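Local coordinates for profilin-1A (Acanthamoeba castellanii, PDB 1ACF), which binds monomeric actin, holding back its polymerisation at high concentration and promoting it at low, and binds the membrane lipid PIP2, at residues E114-A117 with D118-G122; D53-A57 with G58-L62. One frame throughout, in Å; residues are numbered along the deposited sequence.

Contact 1 (114-117 with 118-122) and contact 2 (53-57 with 58-62) are both local, made between neighbours along the chain, and they lie on opposite sides of the molecule's centre. Their own centres are about 25 Å apart and their nearest atoms about 12 Å, so they do not touch. The antiparallel sheet relates them: contact 1 belongs to helix 106-121, which packs on strands 84-90 and 94-100, while contact 2 leads from helix 53-58 into edge strand 60-62. Contact 1 contains Lys115, a residue of the actin-binding site, whereas contact 2 lies well away from it. In sequence, contact 2 is complete before contact 1 begins.

Contact 1: residues E114-A117 with D118-G122; sequences EKLA and DYLIG
Leu116 and Leu120, one helical turn apart, send their side chains to the same side of the helix, where CD1 of Leu116 lies 4.3 Å from CD1 of Leu120. The second leucine has CG anti to its carbonyl carbon (chi1 -69°), which brings CG over the preceding turn, 3.2 Å from Leu116 O. Both branched chains suit this inward side, since they also meet Leu96 of strand 94-100 and residues of helix 2-11. The other branch of Leu116, CD2, approaches the Tyr119 ring obliquely, 4.3 Å from its CD1. With CG anti to the backbone N (chi1 166°), Tyr119 carries its ring away from the preceding turn.

The small side chain of Ala117 is buried against Val89 and Leu96, where a short residue suits the close approach of helix to sheet. On another flank, Asp118 folds its carboxylate back alongside the carbonyl of Glu114. Lys115 NZ stays 4.6 Å from Asp118 OD2, too far for a salt bridge; Asp118 OD1 instead pairs with Arg75, which also binds Glu114 OE1 and probably eases the acids' mutual repulsion. Glu114 OE2 is hydrogen-bonded to Ser76 OG and Tyr78 OH.

Successive i to i+4 bonds tie the backbone, Ile121 N reaching Ala117 O at 2.8 Å. This is profilin's amphipathic C-terminal helix, apolar towards the sheet and N-terminal helix 2-11, with actin-binding Lys115 on its exposed flank.

Contact 2: residues D53-A57 with G58-L62; sequences DAIRA and GGFDL
Ile55 and Phe60 make the close-packed part of this helix-to-strand turn: CG1 of the isoleucine lies 3.8 Å from CB of the phenylalanine, and the two side chains cross at about a right angle. With CG between its backbone N and carbonyl carbon (chi1 49°), Phe60 brings its ring obliquely to Ile55 CG2. Bulky apolar residues suit this buried side, where Ile55 also touches Thr44 and Ala48 of helix 39-50 and Phe60 touches Thr69.

The backbone finishes its helical turn with Gly58 N bonded to Ala54 O at 3.0 Å. Gly59 N then reaches Ile55 O, also at 3.0 Å; the same oxygen accepts a bond from Thr69 OG1. Gly59 leaves helical geometry with phi 77°, a value glycine adopts readily, and turns the chain into 60-62, the edge strand of the profilin sheet, where Phe60 bonds through its backbone to Tyr67.

The opposite character appears at Ala57 and Gly58, both exposed. The small alanine and the glycine, which has no side chain, keep this solvent side thin. Arg56, likewise exposed, directs CB away from 58-62, while its side chain touches Ala72.

Contact 1: residues E114-A117 with D118-G122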
loop_
_atom_site.group_PDB
_atom_site.type_symbol
_atom_site.label_atom_id
_atom_site.label_comp_id
_atom_site.label_asym_id
_atom_site.label_seq_id
_atom_site.Cartn_x
_atom_site.Cartn_y
_atom_site.Cartn_z
ATOM N N GLU A 114 7.714 0.786 4.498
ATOM C CA GLU A 114 8.812 1.620 4.076
ATOM C C GLU A 114 10.133 0.860 4.140
ATOM O O GLU A 114 10.920 0.847 3.171
ATOM C CB GLU A 114 8.924 2.908 4.881
ATOM C CG GLU A 114 7.851 3.982 4.668
ATOM C CD GLU A 114 7.815 4.710 3.385
ATOM O OE1 GLU A 114 8.778 4.422 2.632
ATOM O OE2 GLU A 114 7.008 5.551 2.972
ATOM N N LYS A 115 10.388 0.089 5.180
ATOM C CA LYS A 115 11.595 -0.730 5.280
ATOM C C LYS A 115 11.561 -1.921 4.335
ATOM O O LYS A 115 12.662 -2.296 3.870
ATOM C CB LYS A 115 11.823 -1.269 6.675
ATOM C CG LYS A 115 12.715 -0.416 7.506
ATOM C CD LYS A 115 12.818 1.006 7.022
ATOM C CE LYS A 115 13.919 1.652 7.884
ATOM N NZ LYS A 115 13.878 3.134 7.800
ATOM N N LEU A 116 10.419 -2.558 4.089
ATOM C CA LEU A 116 10.316 -3.699 3.183
ATOM C C LEU A 116 10.526 -3.167 1.727
ATOM O O LEU A 116 10.931 -3.949 0.896
ATOM C CB LEU A 116 8.948 -4.404 3.190
ATOM C CG LEU A 116 8.793 -5.889 3.157
ATOM C CD1 LEU A 116 7.644 -6.439 2.311
ATOM C CD2 LEU A 116 10.053 -6.617 2.828
ATOM N N ALA A 117 10.123 -1.934 1.506
ATOM C CA ALA A 117 10.273 -1.284 0.177
ATOM C C ALA A 117 11.806 -1.141 -0.080
ATOM O O ALA A 117 12.227 -1.591 -1.149
ATOM C CB ALA A 117 9.576 -0.006 0.112
ATOM N N ASP A 118 12.495 -0.566 0.886
ATOM C CA ASP A 118 13.932 -0.393 0.878
ATOM C C ASP A 118 14.637 -1.717 0.596
ATOM O O ASP A 118 15.576 -1.764 -0.225
ATOM C CB ASP A 118 14.522 0.209 2.167
ATOM C CG ASP A 118 14.304 1.712 2.239
ATOM O OD1 ASP A 118 13.925 2.353 1.249
ATOM O OD2 ASP A 118 14.495 2.255 3.360
ATOM N N TYR A 119 14.219 -2.768 1.287
ATOM C CA TYR A 119 14.854 -4.093 1.064
ATOM C C TYR A 119 14.561 -4.621 -0.325
ATOM O O TYR A 119 15.443 -5.241 -0.958
ATOM C CB TYR A 119 14.482 -5.002 2.225
ATOM C CG TYR A 119 14.743 -6.464 2.063
ATOM C CD1 TYR A 119 13.970 -7.273 1.279
ATOM C CD2 TYR A 119 15.848 -7.039 2.723
ATOM C CE1 TYR A 119 14.226 -8.636 1.164
ATOM C CE2 TYR A 119 16.159 -8.365 2.590
ATOM C CZ TYR A 119 15.341 -9.151 1.809
ATOM O OH TYR A 119 15.624 -10.502 1.634
ATOM N N LEU A 120 13.349 -4.384 -0.826
ATOM C CA LEU A 120 12.929 -4.866 -2.119
ATOM C C LEU A 120 13.606 -4.123 -3.294
ATOM O O LEU A 120 13.859 -4.756 -4.297
ATOM C CB LEU A 120 11.445 -5.020 -2.249
ATOM C CG LEU A 120 10.704 -6.111 -1.460
ATOM C CD1 LEU A 120 9.210 -5.872 -1.664
ATOM C CD2 LEU A 120 11.187 -7.476 -1.874
ATOM N N ILE A 121 13.792 -2.851 -3.147
ATOM C CA ILE A 121 14.524 -2.028 -4.165
ATOM C C ILE A 121 15.936 -2.614 -4.343
ATOM O O ILE A 121 16.394 -3.081 -5.417
ATOM C CB ILE A 121 14.480 -0.589 -3.576
ATOM C CG1 ILE A 121 13.108 0.040 -3.992
ATOM C CG2 ILE A 121 15.666 0.276 -4.017
ATOM C CD1 ILE A 121 12.956 1.499 -3.589
ATOM N N GLY A 122 16.653 -2.709 -3.254
ATOM C CA GLY A 122 17.951 -3.316 -3.103
ATOM C C GLY A 122 17.988 -4.695 -3.749
ATOM O O GLY A 122 19.056 -5.205 -4.106
#

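Contact 2: residues D53-A57 with G58-L62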
loop_
_atom_site.group_PDB
_atom_site.type_symbol
_atom_site.label_atom_id
_atom_site.label_comp_id
_atom_site.label_asym_id
_atom_site.label_seq_id
_atom_site.Cartn_x
_atom_site.Cartn_y
_atom_site.Cartn_z
ATOM N N ASP A 53 -2.730 14.768 -8.292
ATOM C CA ASP A 53 -3.744 15.852 -8.309
ATOM C C ASP A 53 -5.100 15.323 -7.829
ATOM O O ASP A 53 -5.642 15.777 -6.813
ATOM C CB ASP A 53 -3.883 16.438 -9.725
ATOM C CG ASP A 53 -3.147 17.778 -9.862
ATOM O OD1 ASP A 53 -2.755 18.393 -8.849
ATOM O OD2 ASP A 53 -3.008 18.136 -11.067
ATOM N N ALA A 54 -5.571 14.368 -8.630
ATOM C CA ALA A 54 -6.836 13.689 -8.353
ATOM C C ALA A 54 -6.949 13.386 -6.847
ATOM O O ALA A 54 -7.710 14.105 -6.160
ATOM C CB ALA A 54 -6.940 12.412 -9.185
ATOM N N ILE A 55 -6.208 12.409 -6.420
ATOM C CA ILE A 55 -6.078 11.829 -5.110
ATOM C C ILE A 55 -5.885 12.769 -3.971
ATOM O O ILE A 55 -6.417 12.599 -2.844
ATOM C CB ILE A 55 -4.990 10.681 -5.159
ATOM C CG1 ILE A 55 -5.661 9.307 -5.475
ATOM C CG2 ILE A 55 -4.057 10.539 -3.965
ATOM C CD1 ILE A 55 -6.407 9.241 -6.835
ATOM N N ARG A 56 -5.090 13.813 -4.123
ATOM C CA ARG A 56 -4.832 14.773 -3.029
ATOM C C ARG A 56 -6.136 15.438 -2.618
ATOM O O ARG A 56 -6.472 15.660 -1.431
ATOM C CB ARG A 56 -3.726 15.750 -3.477
ATOM C CG ARG A 56 -2.946 16.500 -2.466
ATOM C CD ARG A 56 -1.857 15.788 -1.729
ATOM N NE ARG A 56 -0.691 15.664 -2.591
ATOM C CZ ARG A 56 -0.092 16.684 -3.214
ATOM N NH1 ARG A 56 -0.304 17.969 -2.947
ATOM N NH2 ARG A 56 0.570 16.416 -4.376
ATOM N N ALA A 57 -6.962 15.773 -3.615
ATOM C CA ALA A 57 -8.229 16.435 -3.309
ATOM C C ALA A 57 -9.378 15.487 -3.082
ATOM O O ALA A 57 -10.265 15.856 -2.279
ATOM C CB ALA A 57 -8.556 17.484 -4.372
ATOM N N GLY A 58 -9.492 14.354 -3.735
ATOM C CA GLY A 58 -10.609 13.434 -3.613
ATOM C C GLY A 58 -10.419 12.218 -2.766
ATOM O O GLY A 58 -11.467 11.563 -2.539
ATOM N N GLY A 59 -9.275 11.868 -2.271
ATOM C CA GLY A 59 -9.001 10.649 -1.494
ATOM C C GLY A 59 -8.938 9.485 -2.497
ATOM O O GLY A 59 -9.028 9.726 -3.731
ATOM N N PHE A 60 -8.827 8.257 -2.009
ATOM C CA PHE A 60 -8.762 7.059 -2.878
ATOM C C PHE A 60 -9.450 5.855 -2.234
ATOM O O PHE A 60 -9.566 5.718 -1.017
ATOM C CB PHE A 60 -7.289 6.677 -3.221
ATOM C CG PHE A 60 -6.307 6.585 -2.068
ATOM C CD1 PHE A 60 -5.966 7.704 -1.303
ATOM C CD2 PHE A 60 -5.705 5.369 -1.759
ATOM C CE1 PHE A 60 -5.064 7.646 -0.268
ATOM C CE2 PHE A 60 -4.798 5.291 -0.721
ATOM C CZ PHE A 60 -4.476 6.415 0.058
ATOM N N ASP A 61 -9.744 4.896 -3.062
ATOM C CA ASP A 61 -10.366 3.637 -2.737
ATOM C C ASP A 61 -9.469 2.404 -2.784
ATOM O O ASP A 61 -8.913 2.054 -3.815
ATOM C CB ASP A 61 -11.578 3.375 -3.690
ATOM C CG ASP A 61 -12.733 4.324 -3.408
ATOM O OD1 ASP A 61 -12.665 5.217 -2.544
ATOM O OD2 ASP A 61 -13.728 4.150 -4.158
ATOM N N LEU A 62 -9.482 1.685 -1.686
ATOM C CA LEU A 62 -8.788 0.376 -1.619
ATOM C C LEU A 62 -9.808 -0.604 -0.983
ATOM O O LEU A 62 -10.283 -0.382 0.127
ATOM C CB LEU A 62 -7.414 0.443 -1.011
ATOM C CG LEU A 62 -6.155 0.756 -1.811
ATOM C CD1 LEU A 62 -6.274 0.381 -3.293
ATOM C CD2 LEU A 62 -5.723 2.217 -1.678
#